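Local coordinates for protein bifunctional cytochrome P450/NADPH--P450 reductase (Deinococcus aerius, PDB 7F3H) that hydroxylates organic substrates at the heme of its cytochrome P450 domain, probably drawing electrons from NADPH through a fused reductase, at residues H21-D26 against L30-L35; Q34-I39 against I361-R366. All coordinates share one frame; numbering follows the deposited sequence.

Interaction 1: residues H21-D26 against L30-L35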
ATOM      1  N   HIS A  21     -15.977  17.554 -11.985  1.00 38.59           N
ATOM      2  CA  HIS A  21     -16.133  17.870 -10.572  1.00 40.34           C
ATOM      3  C   HIS A  21     -15.942  16.630  -9.704  1.00 46.30           C
ATOM      4  O   HIS A  21     -15.623  16.765  -8.513  1.00 45.90           O
ATOM      5  CB  HIS A  21     -17.483  18.575 -10.331  1.00 31.57           C
ATOM      6  CG  HIS A  21     -18.686  17.769 -10.701  1.00 39.57           C
ATOM      7  ND1 HIS A  21     -18.873  17.233 -11.960  1.00 42.46           N
ATOM      8  CD2 HIS A  21     -19.803  17.462  -9.996  1.00 46.56           C
ATOM      9  CE1 HIS A  21     -20.025  16.586 -11.995  1.00 35.74           C
ATOM     10  NE2 HIS A  21     -20.607  16.707 -10.815  1.00 37.54           N
ATOM     11  N   TYR A  22     -16.160  15.429 -10.265  1.00 42.63           N
ATOM     12  CA  TYR A  22     -15.887  14.188  -9.543  1.00 42.51           C
ATOM     13  C   TYR A  22     -14.396  13.966  -9.291  1.00 43.00           C
ATOM     14  O   TYR A  22     -14.038  13.200  -8.389  1.00 36.65           O
ATOM     15  CB  TYR A  22     -16.440  12.995 -10.329  1.00 41.42           C
ATOM     16  CG  TYR A  22     -17.948  12.950 -10.408  1.00 37.84           C
ATOM     17  CD1 TYR A  22     -18.712  12.733  -9.280  1.00 41.78           C
ATOM     18  CD2 TYR A  22     -18.597  13.126 -11.610  1.00 40.27           C
ATOM     19  CE1 TYR A  22     -20.081  12.698  -9.345  1.00 45.34           C
ATOM     20  CE2 TYR A  22     -19.959  13.089 -11.693  1.00 36.07           C
ATOM     21  CZ  TYR A  22     -20.700  12.881 -10.556  1.00 43.07           C
ATOM     22  OH  TYR A  22     -22.074  12.842 -10.620  1.00 48.87           O
ATOM     23  N   LEU A  23     -13.526  14.638 -10.046  1.00 37.89           N
ATOM     24  CA  LEU A  23     -12.084  14.501  -9.908  1.00 36.88           C
ATOM     25  C   LEU A  23     -11.477  15.526  -8.973  1.00 40.48           C
ATOM     26  O   LEU A  23     -10.248  15.571  -8.842  1.00 45.04           O
ATOM     27  CB  LEU A  23     -11.406  14.614 -11.277  1.00 34.55           C
ATOM     28  CG  LEU A  23     -11.536  13.373 -12.153  1.00 39.35           C
ATOM     29  CD1 LEU A  23     -10.973  13.627 -13.538  1.00 44.23           C
ATOM     30  CD2 LEU A  23     -10.843  12.166 -11.491  1.00 35.33           C
ATOM     31  N   ALA A  24     -12.296  16.397  -8.391  1.00 39.76           N
ATOM     32  CA  ALA A  24     -11.817  17.468  -7.537  1.00 38.94           C
ATOM     33  C   ALA A  24     -11.653  17.001  -6.096  1.00 45.96           C
ATOM     34  O   ALA A  24     -12.218  15.989  -5.672  1.00 39.62           O
ATOM     35  CB  ALA A  24     -12.780  18.650  -7.601  1.00 44.32           C
ATOM     36  N   GLY A  25     -10.880  17.773  -5.330  1.00 39.94           N
ATOM     37  CA  GLY A  25     -10.731  17.514  -3.914  1.00 35.00           C
ATOM     38  C   GLY A  25      -9.449  16.767  -3.593  1.00 34.43           C
ATOM     39  O   GLY A  25      -8.628  16.460  -4.458  1.00 31.74           O
ATOM     40  N   ASP A  26      -9.283  16.502  -2.291  1.00 36.06           N
ATOM     41  CA  ASP A  26      -8.101  15.828  -1.774  1.00 36.76           C
ATOM     42  C   ASP A  26      -8.074  14.330  -2.071  1.00 38.24           C
ATOM     43  O   ASP A  26      -6.999  13.728  -1.984  1.00 38.93           O
ATOM     44  CB  ASP A  26      -8.032  15.982  -0.256  1.00 45.26           C
ATOM     45  CG  ASP A  26      -7.484  17.311   0.183  1.00 49.62           C
ATOM     46  OD1 ASP A  26      -6.641  17.865  -0.560  1.00 52.64           O
ATOM     47  OD2 ASP A  26      -7.873  17.763   1.291  1.00 49.01           O
ATOM     48  N   LEU A  30     -13.226   9.015  -3.176  1.00 27.34           N
ATOM     49  CA  LEU A  30     -14.405   9.056  -2.293  1.00 34.44           C
ATOM     50  C   LEU A  30     -15.648   9.585  -3.027  1.00 32.51           C
ATOM     51  O   LEU A  30     -16.787   9.157  -2.754  1.00 30.08           O
ATOM     52  CB  LEU A  30     -14.107   9.894  -1.049  1.00 25.01           C
ATOM     53  CG  LEU A  30     -12.949   9.363  -0.206  1.00 29.39           C
ATOM     54  CD1 LEU A  30     -12.814  10.106   1.131  1.00 22.05           C
ATOM     55  CD2 LEU A  30     -13.128   7.877   0.007  1.00 27.67           C
ATOM     56  N   ASN A  31     -15.449  10.539  -3.941  1.00 30.18           N
ATOM     57  CA  ASN A  31     -16.526  10.919  -4.849  1.00 30.57           C
ATOM     58  C   ASN A  31     -17.034   9.715  -5.629  1.00 31.49           C
ATOM     59  O   ASN A  31     -18.251   9.549  -5.828  1.00 33.26           O
ATOM     60  CB  ASN A  31     -16.050  12.014  -5.800  1.00 31.86           C
ATOM     61  CG  ASN A  31     -15.526  13.237  -5.064  1.00 32.14           C
ATOM     62  OD1 ASN A  31     -15.953  13.543  -3.933  1.00 27.69           O
ATOM     63  ND2 ASN A  31     -14.631  13.967  -5.716  1.00 25.16           N
ATOM     64  N   PHE A  32     -16.110   8.877  -6.101  1.00 28.62           N
ATOM     65  CA  PHE A  32     -16.525   7.686  -6.841  1.00 31.41           C
ATOM     66  C   PHE A  32     -17.323   6.753  -5.948  1.00 29.04           C
ATOM     67  O   PHE A  32     -18.294   6.137  -6.390  1.00 26.35           O
ATOM     68  CB  PHE A  32     -15.312   6.948  -7.397  1.00 30.74           C
ATOM     69  CG  PHE A  32     -14.468   7.771  -8.310  1.00 30.69           C
ATOM     70  CD1 PHE A  32     -15.021   8.809  -9.041  1.00 26.42           C
ATOM     71  CD2 PHE A  32     -13.112   7.498  -8.435  1.00 29.95           C
ATOM     72  CE1 PHE A  32     -14.233   9.552  -9.897  1.00 31.63           C
ATOM     73  CE2 PHE A  32     -12.317   8.235  -9.289  1.00 33.03           C
ATOM     74  CZ  PHE A  32     -12.875   9.270 -10.021  1.00 30.93           C
ATOM     75  N   PHE A  33     -16.917   6.644  -4.683  1.00 30.69           N
ATOM     76  CA  PHE A  33     -17.633   5.802  -3.732  1.00 33.11           C
ATOM     77  C   PHE A  33     -19.083   6.263  -3.531  1.00 38.45           C
ATOM     78  O   PHE A  33     -20.011   5.430  -3.527  1.00 38.59           O
ATOM     79  CB  PHE A  33     -16.875   5.780  -2.420  1.00 31.03           C
ATOM     80  CG  PHE A  33     -17.594   5.076  -1.334  1.00 35.97           C
ATOM     81  CD1 PHE A  33     -17.474   3.699  -1.190  1.00 35.50           C
ATOM     82  CD2 PHE A  33     -18.386   5.782  -0.439  1.00 38.01           C
ATOM     83  CE1 PHE A  33     -18.135   3.033  -0.173  1.00 35.19           C
ATOM     84  CE2 PHE A  33     -19.055   5.121   0.575  1.00 42.10           C
ATOM     85  CZ  PHE A  33     -18.923   3.735   0.707  1.00 41.26           C
ATOM     86  N   GLN A  34     -19.304   7.583  -3.382  1.00 35.63           N
ATOM     87  CA  GLN A  34     -20.677   8.089  -3.227  1.00 34.81           C
ATOM     88  C   GLN A  34     -21.510   7.799  -4.479  1.00 36.03           C
ATOM     89  O   GLN A  34     -22.639   7.277  -4.389  1.00 39.89           O
ATOM     90  CB  GLN A  34     -20.685   9.593  -2.940  1.00 30.04           C
ATOM     91  CG  GLN A  34     -20.373  10.015  -1.505  1.00 44.23           C
ATOM     92  CD  GLN A  34     -21.103   9.219  -0.403  1.00 47.19           C
ATOM     93  OE1 GLN A  34     -20.498   8.867   0.614  1.00 51.20           O
ATOM     94  NE2 GLN A  34     -22.397   8.964  -0.590  1.00 46.89           N
ATOM     95  N   LEU A  35     -20.968   8.128  -5.669  1.00 32.10           N
ATOM     96  CA  LEU A  35     -21.642   7.695  -6.895  1.00 36.75           C
ATOM     97  C   LEU A  35     -21.999   6.223  -6.860  1.00 37.22           C
ATOM     98  O   LEU A  35     -23.140   5.857  -7.166  1.00 42.52           O
ATOM     99  CB  LEU A  35     -20.849   7.932  -8.169  1.00 36.00           C
ATOM    100  CG  LEU A  35     -20.935   9.263  -8.844  1.00 47.83           C
ATOM    101  CD1 LEU A  35     -19.972   9.235 -10.048  1.00 40.96           C
ATOM    102  CD2 LEU A  35     -22.405   9.341  -9.285  1.00 41.93           C
TER
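Tyr22 and Asn31 bring the backbones closest together, with 5.8 Å between their CA atoms where a short 3-10 turn, residues 21-23, passes beside helix 28-38. Asn31 supplies the polar half of the contact. With CG anti to the carbonyl carbon (chi1 -57°), its amide faces the turn, and ND2 donates to Tyr22 O at 2.8 Å along a nearly straight path (N-H...O 170°). The carbonyl oxygen lies almost in the plane of the Asn31 amide, whereas the donor stands well above the Tyr22 carbonyl plane. ND2 also reaches Ala24 O at 3.1 Å, a weak and more bent bond. Asparagine suits the position because its short side chain carries an NH2 that can serve two carbonyls of the chain leading into the helix.

The apolar half is aromatic and branched. Leu35 lays CD1 over one face of the Tyr22 ring, 3.8 Å from its centroid, in a CH-pi contact; NE2 of His21 lies over the opposite face, toward its rim. Further out, Leu35 CD2 comes within 3.8 Å of Tyr22 OH. Nearer the backbone of the turn, Phe32 CE1 approaches Tyr22 CB at 4.1 Å, while Leu23 CD2 meets the ring edge at CZ, 3.8 Å away. Helix 28-38 corresponds to the A helix of the P450 fold, and Leu46 of strand 43-48, outermost in the mixed sheet, touches both Tyr22 and Phe32.

The chemistry thus divides the work: the Asn31 amide grips a carbonyl within the 3-10 turn and, weakly, one just past it, and hydrocarbon surfaces hold the turn against the helix.

Interaction 2: residues Q34-I39 against I361-R366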
ATOM      1  N   GLN A  34     -19.304   7.583  -3.382  1.00 35.63           N
ATOM      2  CA  GLN A  34     -20.677   8.089  -3.227  1.00 34.81           C
ATOM      3  C   GLN A  34     -21.510   7.799  -4.479  1.00 36.03           C
ATOM      4  O   GLN A  34     -22.639   7.277  -4.389  1.00 39.89           O
ATOM      5  CB  GLN A  34     -20.685   9.593  -2.940  1.00 30.04           C
ATOM      6  CG  GLN A  34     -20.373  10.015  -1.505  1.00 44.23           C
ATOM      7  CD  GLN A  34     -21.103   9.219  -0.403  1.00 47.19           C
ATOM      8  OE1 GLN A  34     -20.498   8.867   0.614  1.00 51.20           O
ATOM      9  NE2 GLN A  34     -22.397   8.964  -0.590  1.00 46.89           N
ATOM     10  N   LEU A  35     -20.968   8.128  -5.669  1.00 32.10           N
ATOM     11  CA  LEU A  35     -21.642   7.695  -6.895  1.00 36.75           C
ATOM     12  C   LEU A  35     -21.999   6.223  -6.860  1.00 37.22           C
ATOM     13  O   LEU A  35     -23.140   5.857  -7.166  1.00 42.52           O
ATOM     14  CB  LEU A  35     -20.849   7.932  -8.169  1.00 36.00           C
ATOM     15  CG  LEU A  35     -20.935   9.263  -8.844  1.00 47.83           C
ATOM     16  CD1 LEU A  35     -19.972   9.235 -10.048  1.00 40.96           C
ATOM     17  CD2 LEU A  35     -22.405   9.341  -9.285  1.00 41.93           C
ATOM     18  N   ALA A  36     -21.028   5.360  -6.546  1.00 32.15           N
ATOM     19  CA  ALA A  36     -21.288   3.927  -6.573  1.00 33.73           C
ATOM     20  C   ALA A  36     -22.484   3.597  -5.692  1.00 36.89           C
ATOM     21  O   ALA A  36     -23.332   2.772  -6.057  1.00 36.21           O
ATOM     22  CB  ALA A  36     -20.055   3.156  -6.122  1.00 27.64           C
ATOM     23  N   ARG A  37     -22.617   4.315  -4.572  1.00 37.44           N
ATOM     24  CA  ARG A  37     -23.749   4.054  -3.686  1.00 44.03           C
ATOM     25  C   ARG A  37     -25.065   4.491  -4.308  1.00 42.73           C
ATOM     26  O   ARG A  37     -26.113   3.949  -3.944  1.00 42.13           O
ATOM     27  CB  ARG A  37     -23.570   4.812  -2.370  1.00 37.44           C
ATOM     28  CG  ARG A  37     -22.703   4.119  -1.373  1.00 43.38           C
ATOM     29  CD  ARG A  37     -23.374   2.858  -0.833  1.00 50.10           C
ATOM     30  NE  ARG A  37     -22.785   2.492   0.450  1.00 53.29           N
ATOM     31  CZ  ARG A  37     -21.828   1.581   0.597  1.00 50.04           C
ATOM     32  NH1 ARG A  37     -21.344   0.953  -0.472  1.00 47.38           N
ATOM     33  NH2 ARG A  37     -21.346   1.316   1.811  1.00 53.04           N
ATOM     34  N   GLN A  38     -25.019   5.380  -5.307  1.00 45.04           N
ATOM     35  CA  GLN A  38     -26.253   5.719  -6.023  1.00 41.58           C
ATOM     36  C   GLN A  38     -26.555   4.714  -7.120  1.00 38.78           C
ATOM     37  O   GLN A  38     -27.721   4.558  -7.495  1.00 50.52           O
ATOM     38  CB  GLN A  38     -26.195   7.095  -6.702  1.00 49.37           C
ATOM     39  CG  GLN A  38     -25.682   8.258  -5.896  1.00 47.49           C
ATOM     40  CD  GLN A  38     -26.460   8.442  -4.646  1.00 57.07           C
ATOM     41  OE1 GLN A  38     -27.692   8.422  -4.664  1.00 70.57           O
ATOM     42  NE2 GLN A  38     -25.755   8.602  -3.529  1.00 59.09           N
ATOM     43  N   ILE A  39     -25.549   4.024  -7.649  1.00 39.64           N
ATOM     44  CA  ILE A  39     -25.777   3.212  -8.845  1.00 40.81           C
ATOM     45  C   ILE A  39     -25.698   1.722  -8.515  1.00 37.05           C
ATOM     46  O   ILE A  39     -24.600   1.157  -8.396  1.00 37.48           O
ATOM     47  CB  ILE A  39     -24.772   3.617  -9.940  1.00 36.61           C
ATOM     48  CG1 ILE A  39     -24.778   5.153 -10.107  1.00 34.45           C
ATOM     49  CG2 ILE A  39     -25.053   2.908 -11.275  1.00 35.97           C
ATOM     50  CD1 ILE A  39     -23.948   5.677 -11.246  1.00 26.71           C
ATOM     51  N   ILE A 361     -12.297  -0.131  -5.085  1.00 23.11           N
ATOM     52  CA  ILE A 361     -12.089  -0.988  -3.909  1.00 25.09           C
ATOM     53  C   ILE A 361     -12.961  -0.602  -2.721  1.00 30.59           C
ATOM     54  O   ILE A 361     -13.557  -1.498  -2.103  1.00 28.51           O
ATOM     55  CB  ILE A 361     -10.594  -1.015  -3.546  1.00 25.64           C
ATOM     56  CG1 ILE A 361      -9.710  -1.561  -4.676  1.00 22.37           C
ATOM     57  CG2 ILE A 361     -10.350  -1.827  -2.269  1.00 25.24           C
ATOM     58  CD1 ILE A 361      -9.975  -3.071  -5.051  1.00 22.52           C
ATOM     59  N   PRO A 362     -13.074   0.664  -2.319  1.00 29.78           N
ATOM     60  CA  PRO A 362     -13.962   0.966  -1.191  1.00 29.46           C
ATOM     61  C   PRO A 362     -15.391   0.518  -1.419  1.00 30.69           C
ATOM     62  O   PRO A 362     -16.027  -0.007  -0.495  1.00 32.51           O
ATOM     63  CB  PRO A 362     -13.866   2.489  -1.055  1.00 22.17           C
ATOM     64  CG  PRO A 362     -12.643   2.848  -1.742  1.00 31.26           C
ATOM     65  CD  PRO A 362     -12.398   1.872  -2.814  1.00 30.18           C
ATOM     66  N   ALA A 363     -15.921   0.715  -2.630  1.00 30.95           N
ATOM     67  CA  ALA A 363     -17.289   0.295  -2.886  1.00 29.07           C
ATOM     68  C   ALA A 363     -17.391  -1.227  -2.907  1.00 29.20           C
ATOM     69  O   ALA A 363     -18.384  -1.791  -2.433  1.00 29.82           O
ATOM     70  CB  ALA A 363     -17.787   0.914  -4.188  1.00 23.98           C
ATOM     71  N   LEU A 364     -16.381  -1.906  -3.468  1.00 31.45           N
ATOM     72  CA  LEU A 364     -16.348  -3.373  -3.488  1.00 29.26           C
ATOM     73  C   LEU A 364     -16.220  -3.957  -2.079  1.00 30.94           C
ATOM     74  O   LEU A 364     -16.901  -4.934  -1.719  1.00 26.28           O
ATOM     75  CB  LEU A 364     -15.199  -3.841  -4.380  1.00 27.59           C
ATOM     76  CG  LEU A 364     -14.850  -5.331  -4.344  1.00 27.54           C
ATOM     77  CD1 LEU A 364     -15.919  -6.205  -4.985  1.00 29.01           C
ATOM     78  CD2 LEU A 364     -13.549  -5.538  -5.010  1.00 24.88           C
ATOM     79  N   HIS A 365     -15.310  -3.397  -1.285  1.00 27.36           N
ATOM     80  CA  HIS A 365     -15.051  -3.878   0.059  1.00 28.02           C
ATOM     81  C   HIS A 365     -16.240  -3.667   0.981  1.00 30.18           C
ATOM     82  O   HIS A 365     -16.234  -4.185   2.109  1.00 29.29           O
ATOM     83  CB  HIS A 365     -13.813  -3.182   0.589  1.00 28.32           C
ATOM     84  CG  HIS A 365     -12.536  -3.813   0.135  1.00 25.89           C
ATOM     85  ND1 HIS A 365     -11.307  -3.436   0.628  1.00 27.87           N
ATOM     86  CD2 HIS A 365     -12.300  -4.825  -0.734  1.00 29.09           C
ATOM     87  CE1 HIS A 365     -10.364  -4.186   0.078  1.00 29.45           C
ATOM     88  NE2 HIS A 365     -10.942  -5.041  -0.749  1.00 28.77           N
ATOM     89  N   ARG A 366     -17.217  -2.868   0.542  1.00 27.84           N
ATOM     90  CA  ARG A 366     -18.423  -2.560   1.291  1.00 28.58           C
ATOM     91  C   ARG A 366     -19.703  -2.923   0.537  1.00 29.08           C
ATOM     92  O   ARG A 366     -20.761  -2.356   0.817  1.00 32.29           O
ATOM     93  CB  ARG A 366     -18.438  -1.074   1.622  1.00 29.03           C
ATOM     94  CG  ARG A 366     -17.397  -0.664   2.593  1.00 30.16           C
ATOM     95  CD  ARG A 366     -17.623   0.782   2.860  1.00 34.45           C
ATOM     96  NE  ARG A 366     -16.458   1.389   3.462  1.00 40.71           N
ATOM     97  CZ  ARG A 366     -16.490   2.035   4.621  1.00 39.75           C
ATOM     98  NH1 ARG A 366     -17.642   2.135   5.265  1.00 33.65           N
ATOM     99  NH2 ARG A 366     -15.373   2.565   5.131  1.00 40.84           N
TER
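Ala36 and Ala363 meet methyl to methyl, CB to CB at 3.7 Å, where the last turns of helix 28-38 come against the short helix 361-365. Two such small side chains suit the place because they let the backbones approach, with 6.5 Å between the CA atoms. Next to them Arg37 spans to Arg366. From CB the chain runs back beside its own helix to CG; the bend at chi2 (-69°) turns CD toward the other helix, and NE continues that course to the guanidinium. CZ lies 4.1 Å from Arg366 O. NH1 approaches that same oxygen at 3.6 Å, from an oblique direction and too far to count as a hydrogen bond. NH2 touches the aliphatic part of Arg366, at 3.8 Å from CB and 3.9 Å from CD, with CB near the plane of the guanidinium at its edge.

The two arginine side chains cross at about a right angle, their guanidinium planes 58° apart, and NH2 of Arg37 is 5.1 Å from NH1 of Arg366. Asp375, whose OD1 forms a salt bridge with both, probably offsets the like charges; Arg366 also makes a cation-pi contact with Phe328. Replacing Arg37 by an alanine removes the guanidinium, which would probably leave Asp375 with Arg366 alone of this pair and open a gap beside Arg366 CB.

On the helix 361-365 side, His365 O accepts a hydrogen bond from Arg327, which occupies the arginine position of the ExxR sequence motif. A short helix directly after strand 356-359, packed on the N-terminal helix, matches the K' and A helices of the cytochrome P450 fold.

Overall arrangement
Both contacts use helix 28-38, interaction 1 its middle and interaction 2 its last turns, and their centres lie 11 Å apart. Interaction 1 is local and lies at the surface, folding the preceding turn back onto the helix with an amide, aromatic rings and leucines. Interaction 2 is partly buried and joins segments more than 300 residues apart, through alanine methyls and a guanidinium whose charge is met by Asp375 outside both segments. Phe33, a residue of segment 30-35 that makes no contact with 21-26, packs against the other contact: its CE1 is 3.7 Å from Pro362 O and 3.8 Å from Arg366 CD. Near-neighbour contacts thus continue into long-range ones along a single helix.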